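PDB 4PDY: aminoglycoside phosphotransferase from Alicyclobacillus acidocaldarius subsp. acidocaldarius, which is probably a transferase of the phosphotransferase enzyme family, related in fold to protein kinases, with a pocket that holds a free histidine. Local coordinates for residues Q80-T83 and K84-R87; E177-A180 and F181-L184; L184-S187 and M188-E191; I308-A311 and R312-A316. All blocks are in the same frame, centred on the assembly; numbering follows the deposited sequence.

Contact 1: residues Q80-T83 and K84-R87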
ATOM      1  N   GLN A  80       3.177  23.092   2.526  1.00 17.10           N
ATOM      2  CA  GLN A  80       3.506  23.034   1.102  1.00 19.80           C
ATOM      3  C   GLN A  80       2.276  22.904   0.192  1.00 18.94           C
ATOM      4  O   GLN A  80       2.429  22.776  -1.023  1.00 25.37           O
ATOM      5  CB  GLN A  80       4.442  21.850   0.840  1.00 21.00           C
ATOM      6  CG  GLN A  80       5.747  21.914   1.620  1.00 23.42           C
ATOM      7  CD  GLN A  80       6.548  23.144   1.275  1.00 27.91           C
ATOM      8  OE1 GLN A  80       6.894  23.939   2.141  1.00 36.07           O
ATOM      9  NE2 GLN A  80       6.838  23.311   0.000  1.00 33.53           N
ATOM     10  N   GLY A  81       1.062  22.914   0.757  1.00 16.13           N
ATOM     11  CA  GLY A  81      -0.156  22.891  -0.049  1.00 16.18           C
ATOM     12  C   GLY A  81      -0.942  21.593  -0.009  1.00 12.52           C
ATOM     13  O   GLY A  81      -2.018  21.506  -0.589  1.00 16.35           O
ATOM     14  N   PHE A  82      -0.424  20.571   0.667  1.00 11.68           N
ATOM     15  CA  PHE A  82      -1.077  19.268   0.653  1.00 11.41           C
ATOM     16  C   PHE A  82      -2.384  19.305   1.464  1.00 11.06           C
ATOM     17  O   PHE A  82      -2.392  19.744   2.606  1.00 11.37           O
ATOM     18  CB  PHE A  82      -0.156  18.232   1.269  1.00 10.96           C
ATOM     19  CG  PHE A  82      -0.647  16.814   1.160  1.00  9.00           C
ATOM     20  CD1 PHE A  82      -0.867  16.218  -0.064  1.00 10.90           C
ATOM     21  CD2 PHE A  82      -0.906  16.067   2.313  1.00  9.48           C
ATOM     22  CE1 PHE A  82      -1.275  14.910  -0.148  1.00  9.72           C
ATOM     23  CE2 PHE A  82      -1.306  14.750   2.223  1.00 10.62           C
ATOM     24  CZ  PHE A  82      -1.514  14.180   0.997  1.00 10.16           C
ATOM     25  N   THR A  83      -3.437  18.752   0.876  1.00  9.62           N
ATOM     26  CA  THR A  83      -4.769  18.758   1.491  1.00 10.42           C
ATOM     27  C   THR A  83      -5.335  17.359   1.692  1.00 11.36           C
ATOM     28  O   THR A  83      -6.356  17.215   2.358  1.00 12.32           O
ATOM     29  CB  THR A  83      -5.809  19.494   0.595  1.00 12.97           C
ATOM     30  OG1 THR A  83      -6.045  18.712  -0.604  1.00 13.74           O
ATOM     31  CG2 THR A  83      -5.320  20.859   0.234  1.00 13.88           C
ATOM     32  N   LYS A  84      -4.679  16.329   1.172  1.00 12.14           N
ATOM     33  CA  LYS A  84      -5.330  15.037   0.960  1.00 13.00           C
ATOM     34  C   LYS A  84      -5.143  14.077   2.117  1.00 12.36           C
ATOM     35  O   LYS A  84      -4.709  12.934   1.935  1.00 12.43           O
ATOM     36  CB  LYS A  84      -4.850  14.382  -0.346  1.00 13.70           C
ATOM     37  CG  LYS A  84      -4.936  15.287  -1.573  1.00 13.77           C
ATOM     38  CD  LYS A  84      -6.385  15.541  -1.989  1.00 14.31           C
ATOM     39  CE  LYS A  84      -6.476  16.469  -3.177  1.00 14.82           C
ATOM     40  NZ  LYS A  84      -5.805  15.993  -4.423  1.00 13.71           N
ATOM     41  N   PHE A  85      -5.510  14.544   3.310  1.00 11.26           N
ATOM     42  CA  PHE A  85      -5.372  13.736   4.509  1.00 11.12           C
ATOM     43  C   PHE A  85      -6.430  14.129   5.537  1.00 11.11           C
ATOM     44  O   PHE A  85      -6.853  15.282   5.598  1.00 10.21           O
ATOM     45  CB  PHE A  85      -3.971  13.828   5.124  1.00 11.74           C
ATOM     46  CG  PHE A  85      -3.632  15.171   5.684  1.00 11.13           C
ATOM     47  CD1 PHE A  85      -3.318  16.248   4.853  1.00 10.56           C
ATOM     48  CD2 PHE A  85      -3.566  15.361   7.049  1.00 11.19           C
ATOM     49  CE1 PHE A  85      -3.029  17.482   5.380  1.00 12.56           C
ATOM     50  CE2 PHE A  85      -3.234  16.595   7.582  1.00 11.70           C
ATOM     51  CZ  PHE A  85      -2.963  17.653   6.754  1.00 11.87           C
ATOM     52  N   ALA A  86      -6.787  13.158   6.353  1.00 11.87           N
ATOM     53  CA  ALA A  86      -7.704  13.396   7.462  1.00 11.12           C
ATOM     54  C   ALA A  86      -6.979  14.170   8.552  1.00 11.29           C
ATOM     55  O   ALA A  86      -5.871  13.856   8.950  1.00 13.28           O
ATOM     56  CB  ALA A  86      -8.233  12.095   8.019  1.00 14.03           C
ATOM     57  N   ARG A  87      -7.617  15.206   9.049  1.00  9.82           N
ATOM     58  CA  ARG A  87      -7.015  16.122   9.979  1.00  9.05           C
ATOM     59  C   ARG A  87      -7.078  15.649  11.418  1.00  9.75           C
ATOM     60  O   ARG A  87      -8.161  15.302  11.929  1.00 11.17           O
ATOM     61  CB  ARG A  87      -7.653  17.498   9.858  1.00  9.86           C
ATOM     62  CG  ARG A  87      -7.692  18.045   8.452  1.00 10.69           C
ATOM     63  CD  ARG A  87      -6.320  18.033   7.772  1.00 11.17           C
ATOM     64  NE  ARG A  87      -6.478  18.105   6.300  1.00 11.83           N
ATOM     65  CZ  ARG A  87      -6.592  19.222   5.599  1.00 10.96           C
ATOM     66  NH1 ARG A  87      -6.825  19.146   4.303  1.00 12.27           N
ATOM     67  NH2 ARG A  87      -6.534  20.419   6.180  1.00 13.35           N
TER

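Contact 2: residues E177-A180 and F181-L184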
ATOM      1  N   GLU A 177       1.867 -37.263  -3.537  1.00 19.56           N
ATOM      2  CA  GLU A 177       0.506 -36.925  -3.930  1.00 20.72           C
ATOM      3  C   GLU A 177       0.403 -35.404  -4.059  1.00 17.96           C
ATOM      4  O   GLU A 177       0.469 -34.686  -3.066  1.00 20.32           O
ATOM      5  CB  GLU A 177      -0.483 -37.452  -2.889  1.00 25.67           C
ATOM      6  CG  GLU A 177      -0.560 -38.973  -2.835  1.00 34.38           C
ATOM      7  CD  GLU A 177      -1.483 -39.507  -1.739  1.00 45.14           C
ATOM      8  OE1 GLU A 177      -2.079 -38.709  -0.981  1.00 49.95           O
ATOM      9  OE2 GLU A 177      -1.603 -40.748  -1.635  1.00 56.98           O
ATOM     10  N   LYS A 178       0.267 -34.926  -5.294  1.00 16.00           N
ATOM     11  CA  LYS A 178       0.176 -33.503  -5.580  1.00 15.04           C
ATOM     12  C   LYS A 178      -1.289 -33.085  -5.680  1.00 15.61           C
ATOM     13  O   LYS A 178      -2.051 -33.666  -6.448  1.00 16.64           O
ATOM     14  CB  LYS A 178       0.897 -33.197  -6.889  1.00 16.58           C
ATOM     15  CG  LYS A 178       2.396 -33.354  -6.796  1.00 21.13           C
ATOM     16  CD  LYS A 178       2.999 -33.435  -8.172  1.00 25.24           C
ATOM     17  CE  LYS A 178       4.499 -33.542  -8.063  1.00 25.59           C
ATOM     18  NZ  LYS A 178       4.951 -34.923  -7.738  1.00 26.37           N
ATOM     19  N   ASP A 179      -1.677 -32.071  -4.915  1.00 12.82           N
ATOM     20  CA  ASP A 179      -3.033 -31.554  -4.969  1.00 12.01           C
ATOM     21  C   ASP A 179      -3.148 -30.568  -6.119  1.00 11.49           C
ATOM     22  O   ASP A 179      -2.188 -30.354  -6.904  1.00 12.42           O
ATOM     23  CB  ASP A 179      -3.462 -30.997  -3.605  1.00 11.80           C
ATOM     24  CG  ASP A 179      -2.701 -29.746  -3.165  1.00 12.23           C
ATOM     25  OD1 ASP A 179      -2.205 -28.972  -4.019  1.00 13.02           O
ATOM     26  OD2 ASP A 179      -2.645 -29.504  -1.924  1.00 13.19           O
ATOM     27  N   ALA A 180      -4.328 -30.001  -6.299  1.00 12.82           N
ATOM     28  CA  ALA A 180      -4.570 -29.132  -7.445  1.00 11.21           C
ATOM     29  C   ALA A 180      -3.656 -27.916  -7.423  1.00 11.09           C
ATOM     30  O   ALA A 180      -3.159 -27.492  -8.464  1.00 11.64           O
ATOM     31  CB  ALA A 180      -6.027 -28.700  -7.474  1.00 12.33           C
ATOM     32  N   PHE A 181      -3.439 -27.347  -6.248  1.00 11.43           N
ATOM     33  CA  PHE A 181      -2.522 -26.212  -6.094  1.00 11.77           C
ATOM     34  C   PHE A 181      -1.093 -26.585  -6.521  1.00 10.76           C
ATOM     35  O   PHE A 181      -0.470 -25.879  -7.315  1.00 10.83           O
ATOM     36  CB  PHE A 181      -2.509 -25.699  -4.651  1.00 10.92           C
ATOM     37  CG  PHE A 181      -1.719 -24.433  -4.464  1.00 10.55           C
ATOM     38  CD1 PHE A 181      -0.341 -24.497  -4.385  1.00 10.96           C
ATOM     39  CD2 PHE A 181      -2.317 -23.190  -4.394  1.00 10.80           C
ATOM     40  CE1 PHE A 181       0.414 -23.354  -4.225  1.00 10.66           C
ATOM     41  CE2 PHE A 181      -1.566 -22.044  -4.237  1.00 10.30           C
ATOM     42  CZ  PHE A 181      -0.177 -22.120  -4.168  1.00 11.56           C
ATOM     43  N   ASP A 182      -0.586 -27.690  -5.997  1.00 10.72           N
ATOM     44  CA  ASP A 182       0.766 -28.154  -6.302  1.00 11.20           C
ATOM     45  C   ASP A 182       0.924 -28.279  -7.794  1.00 11.37           C
ATOM     46  O   ASP A 182       1.913 -27.809  -8.359  1.00 11.54           O
ATOM     47  CB  ASP A 182       0.995 -29.525  -5.676  1.00 11.81           C
ATOM     48  CG  ASP A 182       0.924 -29.530  -4.147  1.00 12.44           C
ATOM     49  OD1 ASP A 182       1.299 -28.526  -3.494  1.00 12.47           O
ATOM     50  OD2 ASP A 182       0.488 -30.586  -3.609  1.00 12.59           O
ATOM     51  N   GLN A 183      -0.019 -28.957  -8.437  1.00 11.46           N
ATOM     52  CA  GLN A 183       0.091 -29.194  -9.874  1.00 12.15           C
ATOM     53  C   GLN A 183       0.035 -27.886 -10.659  1.00 12.43           C
ATOM     54  O   GLN A 183       0.778 -27.674 -11.614  1.00 12.83           O
ATOM     55  CB  GLN A 183      -1.006 -30.142 -10.359  1.00 13.18           C
ATOM     56  CG  GLN A 183      -0.897 -31.532  -9.762  1.00 16.31           C
ATOM     57  CD  GLN A 183      -2.014 -32.428 -10.222  1.00 17.59           C
ATOM     58  OE1 GLN A 183      -2.142 -32.693 -11.412  1.00 22.71           O
ATOM     59  NE2 GLN A 183      -2.839 -32.890  -9.292  1.00 18.88           N
ATOM     60  N   LEU A 184      -0.871 -26.988 -10.297  1.00 11.62           N
ATOM     61  CA  LEU A 184      -0.982 -25.713 -10.978  1.00 11.19           C
ATOM     62  C   LEU A 184       0.312 -24.888 -10.815  1.00  9.72           C
ATOM     63  O   LEU A 184       0.808 -24.324 -11.776  1.00 12.16           O
ATOM     64  CB  LEU A 184      -2.208 -24.950 -10.474  1.00 12.32           C
ATOM     65  CG  LEU A 184      -2.391 -23.540 -11.027  1.00 12.60           C
ATOM     66  CD1 LEU A 184      -2.520 -23.527 -12.546  1.00 13.52           C
ATOM     67  CD2 LEU A 184      -3.613 -22.900 -10.396  1.00 12.17           C
TER
HETATM   68  O   HOH W   1      -0.343 -28.207  -1.330  1.00 13.71           O

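Contact 3: residues L184-S187 and M188-E191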
ATOM      1  N   LEU A 184      -0.871 -26.988 -10.297  1.00 11.62           N
ATOM      2  CA  LEU A 184      -0.982 -25.713 -10.978  1.00 11.19           C
ATOM      3  C   LEU A 184       0.312 -24.888 -10.815  1.00  9.72           C
ATOM      4  O   LEU A 184       0.808 -24.324 -11.776  1.00 12.16           O
ATOM      5  CB  LEU A 184      -2.208 -24.950 -10.474  1.00 12.32           C
ATOM      6  CG  LEU A 184      -2.391 -23.540 -11.027  1.00 12.60           C
ATOM      7  CD1 LEU A 184      -2.520 -23.527 -12.546  1.00 13.52           C
ATOM      8  CD2 LEU A 184      -3.613 -22.900 -10.396  1.00 12.17           C
ATOM      9  N   LEU A 185       0.828 -24.801  -9.602  1.00 10.40           N
ATOM     10  CA  LEU A 185       2.096 -24.092  -9.381  1.00 10.43           C
ATOM     11  C   LEU A 185       3.220 -24.697 -10.254  1.00 11.70           C
ATOM     12  O   LEU A 185       3.956 -23.968 -10.926  1.00 11.77           O
ATOM     13  CB  LEU A 185       2.475 -24.129  -7.893  1.00 12.12           C
ATOM     14  CG  LEU A 185       3.766 -23.372  -7.557  1.00 12.95           C
ATOM     15  CD1 LEU A 185       3.585 -21.867  -7.723  1.00 15.92           C
ATOM     16  CD2 LEU A 185       4.199 -23.714  -6.144  1.00 13.75           C
ATOM     17  N   LEU A 186       3.312 -26.019 -10.286  1.00 11.48           N
ATOM     18  CA  LEU A 186       4.353 -26.669 -11.108  1.00 12.94           C
ATOM     19  C   LEU A 186       4.195 -26.363 -12.595  1.00 14.40           C
ATOM     20  O   LEU A 186       5.203 -26.201 -13.310  1.00 17.00           O
ATOM     21  CB  LEU A 186       4.389 -28.178 -10.849  1.00 15.36           C
ATOM     22  CG  LEU A 186       4.926 -28.546  -9.460  1.00 16.23           C
ATOM     23  CD1 LEU A 186       4.504 -29.949  -9.077  1.00 17.22           C
ATOM     24  CD2 LEU A 186       6.442 -28.392  -9.396  1.00 19.43           C
ATOM     25  N   SER A 187       2.950 -26.247 -13.044  1.00 13.36           N
ATOM     26  CA  SER A 187       2.673 -25.975 -14.448  1.00 14.81           C
ATOM     27  C   SER A 187       3.168 -24.611 -14.909  1.00 14.76           C
ATOM     28  O   SER A 187       3.322 -24.402 -16.109  1.00 18.65           O
ATOM     29  CB  SER A 187       1.178 -26.078 -14.763  1.00 16.68           C
ATOM     30  OG  SER A 187       0.449 -24.937 -14.307  1.00 16.08           O
HETATM   31  N   MSE A 188       3.387 -23.680 -13.985  1.00 14.29           N
HETATM   32  CA  MSE A 188       3.826 -22.331 -14.365  1.00 15.24           C
HETATM   33  C   MSE A 188       5.261 -22.025 -13.973  1.00 12.65           C
HETATM   34  O   MSE A 188       5.666 -20.864 -14.034  1.00 12.47           O
HETATM   35  CB  MSE A 188       2.841 -21.269 -13.871  1.00 18.98           C
HETATM   36  CG  MSE A 188       2.810 -21.237 -12.368  1.00 17.86           C
HETATM   37 SE   MSE A 188       1.643 -19.787 -11.707  0.75 17.47          SE
HETATM   38  CE  MSE A 188       0.152 -20.928 -11.876  1.00 12.89           C
ATOM     39  N   ARG A 189       6.057 -23.039 -13.628  1.00 14.90           N
ATOM     40  CA  ARG A 189       7.420 -22.790 -13.159  1.00 18.34           C
ATOM     41  C   ARG A 189       8.260 -22.000 -14.149  1.00 15.43           C
ATOM     42  O   ARG A 189       9.010 -21.122 -13.755  1.00 17.20           O
ATOM     43  CB  ARG A 189       8.150 -24.100 -12.898  1.00 23.42           C
ATOM     44  CG  ARG A 189       7.769 -24.777 -11.602  1.00 27.15           C
ATOM     45  CD  ARG A 189       8.433 -26.149 -11.535  1.00 30.09           C
ATOM     46  NE  ARG A 189       7.670 -27.127 -12.313  1.00 29.45           N
ATOM     47  CZ  ARG A 189       8.037 -28.387 -12.523  1.00 32.49           C
ATOM     48  NH1 ARG A 189       9.198 -28.856 -12.048  1.00 35.48           N
ATOM     49  NH2 ARG A 189       7.232 -29.179 -13.233  1.00 31.88           N
ATOM     50  N   ASP A 190       8.159 -22.321 -15.432  1.00 17.10           N
ATOM     51  CA  ASP A 190       9.041 -21.686 -16.397  1.00 17.87           C
ATOM     52  C   ASP A 190       8.695 -20.202 -16.543  1.00 15.22           C
ATOM     53  O   ASP A 190       9.614 -19.364 -16.579  1.00 16.70           O
ATOM     54  CB  ASP A 190       9.052 -22.438 -17.731  1.00 23.33           C
ATOM     55  CG  ASP A 190       9.770 -23.798 -17.636  1.00 28.54           C
ATOM     56  OD1 ASP A 190      11.004 -23.840 -17.357  1.00 33.00           O
ATOM     57  OD2 ASP A 190       9.102 -24.831 -17.847  1.00 33.19           O
ATOM     58  N   GLU A 191       7.398 -19.850 -16.527  1.00 14.78           N
ATOM     59  CA  GLU A 191       7.024 -18.432 -16.585  1.00 14.54           C
ATOM     60  C   GLU A 191       7.414 -17.695 -15.308  1.00 12.57           C
ATOM     61  O   GLU A 191       7.843 -16.546 -15.342  1.00 13.38           O
ATOM     62  CB  GLU A 191       5.528 -18.225 -16.851  1.00 17.65           C
ATOM     63  CG  GLU A 191       5.085 -16.753 -16.752  1.00 23.88           C
ATOM     64  CD  GLU A 191       3.583 -16.528 -16.934  1.00 28.33           C
ATOM     65  OE1 GLU A 191       2.870 -16.216 -15.912  1.00 23.75           O
ATOM     66  OE2 GLU A 191       3.130 -16.665 -18.100  1.00 32.33           O
TER
HETATM   67  O   HOH W   2       6.406 -24.222 -16.739  1.00 28.70           O

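Contact 4: residues I308-A311 and R312-A316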
ATOM      1  N   ILE A 308       1.208 -16.236  -2.136  1.00  9.68           N
ATOM      2  CA  ILE A 308       0.233 -17.296  -1.951  1.00 12.02           C
ATOM      3  C   ILE A 308       0.934 -18.633  -1.637  1.00  9.91           C
ATOM      4  O   ILE A 308       0.575 -19.346  -0.707  1.00 10.79           O
ATOM      5  CB  ILE A 308      -0.641 -17.458  -3.218  1.00 14.01           C
ATOM      6  CG1 ILE A 308      -1.380 -16.166  -3.551  1.00 15.02           C
ATOM      7  CG2 ILE A 308      -1.590 -18.637  -3.086  1.00 14.37           C
ATOM      8  CD1 ILE A 308      -1.747 -16.137  -5.009  1.00 18.90           C
ATOM      9  N   ALA A 309       1.979 -18.966  -2.416  1.00 10.01           N
ATOM     10  CA  ALA A 309       2.713 -20.203  -2.123  1.00 10.45           C
ATOM     11  C   ALA A 309       3.415 -20.133  -0.751  1.00  9.91           C
ATOM     12  O   ALA A 309       3.457 -21.123  -0.015  1.00 11.01           O
ATOM     13  CB  ALA A 309       3.720 -20.499  -3.226  1.00 12.32           C
ATOM     14  N   HIS A 310       3.964 -18.973  -0.419  1.00  9.12           N
ATOM     15  CA  HIS A 310       4.607 -18.796   0.867  1.00 10.40           C
ATOM     16  C   HIS A 310       3.649 -19.106   2.003  1.00 10.96           C
ATOM     17  O   HIS A 310       3.969 -19.852   2.922  1.00 11.92           O
ATOM     18  CB  HIS A 310       5.200 -17.401   1.022  1.00 11.03           C
ATOM     19  CG  HIS A 310       5.945 -17.213   2.299  1.00 12.21           C
ATOM     20  ND1 HIS A 310       7.303 -17.400   2.407  1.00 12.88           N
ATOM     21  CD2 HIS A 310       5.514 -16.888   3.542  1.00 13.89           C
ATOM     22  CE1 HIS A 310       7.672 -17.191   3.655  1.00 13.44           C
ATOM     23  NE2 HIS A 310       6.606 -16.889   4.370  1.00 14.47           N
ATOM     24  N   ALA A 311       2.447 -18.539   1.921  1.00 11.07           N
ATOM     25  CA  ALA A 311       1.413 -18.819   2.927  1.00 11.00           C
ATOM     26  C   ALA A 311       1.106 -20.311   2.986  1.00 10.46           C
ATOM     27  O   ALA A 311       1.053 -20.914   4.062  1.00 12.68           O
ATOM     28  CB  ALA A 311       0.156 -18.019   2.636  1.00 13.53           C
ATOM     29  N   ARG A 312       0.932 -20.921   1.821  1.00 10.52           N
ATOM     30  CA  ARG A 312       0.543 -22.327   1.768  1.00 10.88           C
ATOM     31  C   ARG A 312       1.553 -23.256   2.428  1.00 11.24           C
ATOM     32  O   ARG A 312       1.191 -24.121   3.219  1.00 12.45           O
ATOM     33  CB  ARG A 312       0.298 -22.813   0.354  1.00 11.04           C
ATOM     34  CG  ARG A 312      -0.307 -24.203   0.282  1.00 11.49           C
ATOM     35  CD  ARG A 312      -0.824 -24.505  -1.105  1.00 11.44           C
ATOM     36  NE  ARG A 312      -1.667 -25.685  -1.192  1.00 10.38           N
ATOM     37  CZ  ARG A 312      -3.004 -25.675  -1.083  1.00 10.62           C
ATOM     38  NH1 ARG A 312      -3.659 -24.552  -0.830  1.00 11.14           N
ATOM     39  NH2 ARG A 312      -3.644 -26.820  -1.224  1.00 11.51           N
ATOM     40  N   TYR A 313       2.823 -23.082   2.062  1.00 11.58           N
ATOM     41  CA  TYR A 313       3.841 -24.048   2.411  1.00 10.83           C
ATOM     42  C   TYR A 313       4.592 -23.704   3.695  1.00 12.58           C
ATOM     43  O   TYR A 313       5.121 -24.601   4.349  1.00 15.95           O
ATOM     44  CB  TYR A 313       4.806 -24.190   1.248  1.00 10.46           C
ATOM     45  CG  TYR A 313       4.166 -24.722  -0.026  1.00 11.01           C
ATOM     46  CD1 TYR A 313       3.558 -25.968  -0.069  1.00 11.12           C
ATOM     47  CD2 TYR A 313       4.229 -23.999  -1.210  1.00  9.73           C
ATOM     48  CE1 TYR A 313       2.996 -26.457  -1.248  1.00 10.01           C
ATOM     49  CE2 TYR A 313       3.685 -24.486  -2.380  1.00 10.01           C
ATOM     50  CZ  TYR A 313       3.079 -25.715  -2.411  1.00 10.83           C
ATOM     51  OH  TYR A 313       2.542 -26.193  -3.572  1.00 11.73           O
ATOM     52  N   HIS A 314       4.668 -22.422   4.051  1.00 10.21           N
ATOM     53  CA  HIS A 314       5.276 -22.032   5.319  1.00 12.31           C
ATOM     54  C   HIS A 314       4.278 -21.995   6.467  1.00 13.32           C
ATOM     55  O   HIS A 314       4.644 -22.238   7.605  1.00 13.77           O
ATOM     56  CB  HIS A 314       5.961 -20.676   5.236  1.00 11.74           C
ATOM     57  CG  HIS A 314       7.202 -20.667   4.402  1.00 11.60           C
ATOM     58  ND1 HIS A 314       8.468 -20.693   4.951  1.00 13.16           N
ATOM     59  CD2 HIS A 314       7.362 -20.583   3.066  1.00 12.28           C
ATOM     60  CE1 HIS A 314       9.356 -20.656   3.977  1.00 12.70           C
ATOM     61  NE2 HIS A 314       8.715 -20.593   2.827  1.00 12.46           N
ATOM     62  N   PHE A 315       3.032 -21.647   6.152  1.00 13.75           N
ATOM     63  CA  PHE A 315       2.017 -21.494   7.173  1.00 13.52           C
ATOM     64  C   PHE A 315       1.105 -22.711   7.133  1.00 14.20           C
ATOM     65  O   PHE A 315       1.344 -23.679   7.854  1.00 15.77           O
ATOM     66  CB  PHE A 315       1.284 -20.147   7.049  1.00 14.72           C
ATOM     67  CG  PHE A 315       2.185 -18.940   7.003  1.00 15.49           C
ATOM     68  CD1 PHE A 315       3.453 -18.952   7.572  1.00 15.30           C
ATOM     69  CD2 PHE A 315       1.753 -17.774   6.386  1.00 16.38           C
ATOM     70  CE1 PHE A 315       4.274 -17.838   7.482  1.00 16.85           C
ATOM     71  CE2 PHE A 315       2.569 -16.648   6.310  1.00 18.38           C
ATOM     72  CZ  PHE A 315       3.831 -16.688   6.865  1.00 15.88           C
ATOM     73  N   ALA A 316       0.095 -22.696   6.269  1.00 13.47           N
ATOM     74  CA  ALA A 316      -0.796 -23.855   6.096  1.00 12.49           C
ATOM     75  C   ALA A 316      -1.639 -23.629   4.858  1.00 11.43           C
ATOM     76  O   ALA A 316      -1.864 -22.483   4.434  1.00 13.06           O
ATOM     77  CB  ALA A 316      -1.722 -24.082   7.288  1.00 14.89           C
TER

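Contact 1: residues Q80-T83 and K84-R87
Phe-82 and Thr-83 meet Lys-84, Phe-85 and Arg-87 in a buried local contact within the loop that follows helix 64-79 and lies against helix 121-137, in what is probably a protein-kinase-like fold. Gly-81 ends the helix in a Schellman motif, its positive phi easy for a residue without a side chain, and the chain then folds into an inverse gamma turn centred on Lys-84. That turn is closed by a weak bond from Phe-85 N to Thr-83 O (3.0 Å). With CG anti to the backbone N (chi1 -173°), the Phe-82 ring carries Lys-84 N over its face, 3.7 Å above the plane and over its centre. The Phe-85 ring lies nearly parallel to it (planes 3° apart) and meets it rim to rim, Phe-82 CD2 to Phe-85 CD1 being 3.5 Å. Replacing Phe-82 with an alanine would probably take away the ring surface under Lys-84 N and beside the Phe-85 rim. Lys-84 suits its place through its long chain, which runs past Thr-83 OG1 (3.4 Å from Lys-84 CE) before NZ bonds to Gln-133 on helix 121-137. Arg-87 folds back over Phe-85, NE 3.5 Å above that ring's plane, and grips two carbonyls: Thr-83 O through NH1 (2.8 Å) and, in the guanidinium plane, Phe-85 O through NE (2.9 Å).

Contact 2: residues E177-A180 and F181-L184
Asp-179 and Asp-182 exchange bonds at the start of helix 180-187. Asp-179 holds CG between its backbone N and carbonyl carbon (chi1 67°), which swings the carboxylate over the first turn, where OD1 accepts an almost straight bond from Asp-182 N (2.9 Å, 170°). Asp-182 turns the other way, CG anti to its carbonyl carbon, and its OD2 reaches back to accept from Asp-179 N at 2.9 Å, from the anti side and out of the carboxylate plane. This reciprocal pair is a capping box; aspartate suits both positions because its short side chain reaches a backbone N-H three residues away. The price is two carboxylates stacked with planes 10° apart, Asp-179 OD1 3.2 Å from Asp-182 OD2. A water donating to Asp-179 OD2 and Asp-182 OD1 (each 2.7 Å) probably eases the repulsion, as do Arg-312 and Lys-175, salt-bridged to Asp-179 OD2 and Asp-182 OD2; Tyr-313 OH of helix 303-315 also bonds to Asp-182 OD1. Gln-183, extended beyond CG, lays its CG against Lys-178 CB (3.8 Å) and sends NE2 to Lys-178 O (3.1 Å) from above that carbonyl's plane. Beyond the cap, Phe-181 packs on helices 303-315 and 319-347.

Contact 3: residues L184-S187 and M188-E191
Met-188 (selenomethionine in the crystal), Leu-186 and Arg-189 carry most of this contact. Met-188 takes chi1 65°, placing CG between its backbone N and carbonyl carbon, and this curls the side chain back under the turn it has just left. Its CG then lies 3.3 Å from Leu-185 O, and the bend at chi3 brings CE against Leu-184 CG at 3.7 Å; a flexible, unbranched apolar chain can follow such a curve. Its backbone N donates to Leu-185 O (3.1 Å) from well above that carbonyl's plane. Between helix 180-187 and helix 189-203 the chain makes a short break, with Met-188 at the N-cap position of the second helix, and Arg-189 clamps the joint from its other flank. Arg-189 NE gives Leu-186 O an almost straight bond (2.8 Å, 175°) lying in the guanidinium plane, while Arg-189 N reaches the same oxygen at 3.3 Å, steeply out of the carbonyl plane, so one arginine grips one carbonyl twice. Leu-186 runs alongside, pointing the same way, and puts CD2 3.4 Å above one guanidinium face, toward its rim, which would help to keep the group from turning. Arg-189 NH1 also makes a long, weak ion pair with Asp-173, and its side chain touches Trp-169, both on helix 154-173. Around the joint, Ser-187 OG donates to Leu-184 O at 2.6 Å, and a water links Ser-187 O with Asp-190 N and OD2.

Contact 4: residues I308-A311 and R312-A316
From Ile-308 to His-314 the backbone keeps i to i+4 bonds, such as Tyr-313 N to Ala-309 O (2.9 Å), and then widens into a pi-type turn where Ala-311 O accepts from both Phe-315 N and Ala-316 N, each at 3.0 Å. Side chains one turn apart meet along this helix. His-310, its CG anti to the backbone N (chi1 -176°), lies in an offset stack with His-314, planes 17° apart and His-310 ND1 3.3 Å from His-314 CD2. Two imidazoles suit the place because both bond to Asp-164, His-310 through ND1 and His-314 through NE2, and the shared carboxylate helps fix their rotation. The edge of His-310 also meets the face of Phe-315 in an offset edge-to-face pair, planes at 85°, with His-310 CD2 3.7 Å from Phe-315 CZ. With His-310 cut back to an alanine, the His-314 face and Phe-315 would probably lose their partner, and Asp-164 one of its two histidines. Elsewhere on the helix the small Ala-309 lets Tyr-313 lie close, Ala-309 CB to Tyr-313 CD2 4.1 Å. Arg-312 stretches out to a hydrogen bond with Gln-321. His-310, His-314 and Phe-315 thus form an aromatic cluster on the last turns of helix 303-315.

Overall arrangement
Contact 1 stands apart, its centre about 39 Å or more from the other centres and across the middle of the chain, whereas contacts 2, 3 and 4 gather at the far end of the helical region. Contact 1 is the most buried, relying on phenylalanine rings and carbonyls gripped by arginine; the other three are partly buried and mix apolar packing with charge. Contacts 2 and 3 lie at the two ends of helix 180-187 and share Leu-184. Contact 4, on helix 303-315, is tied to contact 2 by polar links, Arg-312 with Asp-179 and Tyr-313 with Asp-182, and by packing of Phe-181, and to contact 3 by the packing of Leu-185 on Tyr-313.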